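Local structure of colicin-D (Escherichia coli, 5ZNM) at the interface of chains A and B. The protein kills Escherichia coli and closely related bacteria by blocking protein synthesis, through the tRNase domain that forms its C-terminal part, carried here behind the central domain. Residues are numbered along the deposited sequence; one frame, centred on the assembly and turned at random. Chains: chain A/B, Colicin-D.

The interface of chains A and B. Residues chain A 214-218; chain B 54-55, 269-270.
A proline-rich loop of chain A, just beyond strand 207-212, runs over two loop segments of chain B. The patch belongs to a two-fold symmetric contact between identical chains, so it recurs with the chains exchanged; whether this dimer forms outside the crystal cannot be judged from the coordinates.

Packing is closest around B:Ala269, which has 61 Å² of its surface hidden, the most of any residue in the patch. Its methyl points chiefly towards the ring of A:Pro217, CB lying 3.7 Å from the ring carbon CD, with the carbonyl O of A:Pro215 alongside at 3.3 Å from the same CB. The ring of A:Pro215 takes the backbone instead, its CB 3.7 Å from the carbonyl O of B:Ala269. At the valine end, A:Val214 turns CG1 anti to its backbone N (chi1 -176°), and this branch meets B:Ala270 methyl to methyl, CG1 to CB at 3.6 Å. A:Gln216 hides merely 2 Å², evidence that its side chain takes little part.

The serine end is looser and wetted. A:Pro217 still sends CG to the carbonyl O of B:Ala54, at 3.6 Å, but beyond it the polar groups of the two chains meet through water, with none paired directly. The hydroxyl OG of A:Ser218, held in the crowded position between backbone N and carbonyl carbon (chi1 39°), faces CB of B:Ser55. The OG of B:Ser55 is anti to its own carbonyl carbon (chi1 -63°), and the two hydroxyls remain 3.9 Å apart, OG to OG. Water 1 joins A:Ser218 OG to the carbonyl O of B:Ser55. Water 2 reverses the pairing, but unevenly: it sits 2.7 Å from the carbonyl O of A:Ser218 and at a long 3.2 Å from B:Ser55 OG.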
ATOM      1  N   VAL A 214     -10.752  11.049  -8.107  1.00 16.89           N
ATOM      2  CA  VAL A 214     -10.445   9.826  -8.842  1.00 19.32           C
ATOM      3  C   VAL A 214      -9.475   9.002  -8.003  1.00 19.51           C
ATOM      4  O   VAL A 214      -8.371   9.485  -7.709  1.00 20.48           O
ATOM      5  CB  VAL A 214      -9.838  10.137 -10.214  1.00 19.35           C
ATOM      6  CG1 VAL A 214      -9.611   8.844 -10.989  1.00 16.45           C
ATOM      7  CG2 VAL A 214     -10.727  11.105 -11.012  1.00 21.92           C
ATOM      8  N   PRO A 215      -9.814   7.758  -7.641  1.00 17.15           N
ATOM      9  CA  PRO A 215      -8.842   6.914  -6.936  1.00 19.22           C
ATOM     10  C   PRO A 215      -7.544   6.843  -7.716  1.00 18.62           C
ATOM     11  O   PRO A 215      -7.536   6.768  -8.944  1.00 18.55           O
ATOM     12  CB  PRO A 215      -9.539   5.549  -6.854  1.00 18.10           C
ATOM     13  CG  PRO A 215     -11.037   5.898  -6.932  1.00 15.06           C
ATOM     14  CD  PRO A 215     -11.083   7.045  -7.904  1.00 13.95           C
ATOM     15  N   GLN A 216      -6.434   6.926  -6.996  1.00 18.58           N
ATOM     16  CA  GLN A 216      -5.161   6.986  -7.683  1.00 20.01           C
ATOM     17  C   GLN A 216      -4.044   6.500  -6.769  1.00 24.94           C
ATOM     18  O   GLN A 216      -3.261   7.313  -6.249  1.00 26.61           O
ATOM     19  CB  GLN A 216      -4.883   8.412  -8.147  1.00 21.80           C
ATOM     20  CG  GLN A 216      -3.983   8.510  -9.355  1.00 23.76           C
ATOM     21  CD  GLN A 216      -4.079   9.888  -9.979  1.00 28.27           C
ATOM     22  OE1 GLN A 216      -3.449  10.827  -9.500  1.00 21.85           O
ATOM     23  NE2 GLN A 216      -4.905  10.026 -11.022  1.00 21.78           N
ATOM     24  N   PRO A 217      -3.940   5.190  -6.545  1.00 23.78           N
ATOM     25  CA  PRO A 217      -2.835   4.677  -5.714  1.00 22.06           C
ATOM     26  C   PRO A 217      -1.461   4.935  -6.313  1.00 28.36           C
ATOM     27  O   PRO A 217      -0.469   4.977  -5.574  1.00 27.59           O
ATOM     28  CB  PRO A 217      -3.149   3.176  -5.612  1.00 23.58           C
ATOM     29  CG  PRO A 217      -3.965   2.884  -6.821  1.00 23.88           C
ATOM     30  CD  PRO A 217      -4.805   4.111  -7.047  1.00 21.70           C
ATOM     31  N   SER A 218      -1.377   5.094  -7.630  1.00 26.87           N
ATOM     32  CA  SER A 218      -0.189   5.586  -8.315  1.00 29.18           C
ATOM     33  C   SER A 218      -0.641   6.152  -9.655  1.00 25.74           C
ATOM     34  O   SER A 218      -1.799   5.994 -10.051  1.00 23.98           O
ATOM     35  CB  SER A 218       0.868   4.485  -8.484  1.00 42.05           C
ATOM     36  OG  SER A 218       0.275   3.239  -8.806  1.00 35.43           O
TER
ATOM     37  N   ALA B  54      -6.904  -1.985  -8.143  1.00 16.73           N
ATOM     38  CA  ALA B  54      -6.080  -1.472  -9.234  1.00 21.14           C
ATOM     39  C   ALA B  54      -4.672  -1.098  -8.767  1.00 21.74           C
ATOM     40  O   ALA B  54      -4.476  -0.613  -7.649  1.00 17.75           O
ATOM     41  CB  ALA B  54      -6.752  -0.257  -9.882  1.00 17.33           C
ATOM     42  N   SER B  55      -3.688  -1.339  -9.645  1.00 15.53           N
ATOM     43  CA  SER B  55      -2.282  -0.965  -9.417  1.00 17.11           C
ATOM     44  C   SER B  55      -1.713  -1.577  -8.139  1.00 21.65           C
ATOM     45  O   SER B  55      -0.923  -0.954  -7.430  1.00 19.22           O
ATOM     46  CB  SER B  55      -2.111   0.555  -9.398  1.00 20.24           C
ATOM     47  OG  SER B  55      -2.467   1.090 -10.661  1.00 23.46           O
ATOM     48  N   ALA B 269      -7.621   2.298 -11.905  1.00 15.78           N
ATOM     49  CA  ALA B 269      -8.104   2.857 -10.642  1.00 14.45           C
ATOM     50  C   ALA B 269      -9.331   3.743 -10.846  1.00 17.21           C
ATOM     51  O   ALA B 269     -10.234   3.775  -9.997  1.00 15.45           O
ATOM     52  CB  ALA B 269      -6.990   3.638  -9.953  1.00 17.11           C
ATOM     53  N   ALA B 270      -9.367   4.490 -11.947  1.00 19.40           N
ATOM     54  CA  ALA B 270     -10.530   5.310 -12.260  1.00 17.72           C
ATOM     55  C   ALA B 270     -11.754   4.468 -12.598  1.00 19.73           C
ATOM     56  O   ALA B 270     -12.882   4.964 -12.506  1.00 17.90           O
ATOM     57  CB  ALA B 270     -10.206   6.235 -13.430  1.00 16.61           C
TER
HETATM   58  O   HOH W   1      -0.299   1.461  -6.317  1.00 27.92           O
HETATM   59  O   HOH W   2      -3.654   4.085 -10.641  1.00 38.43           O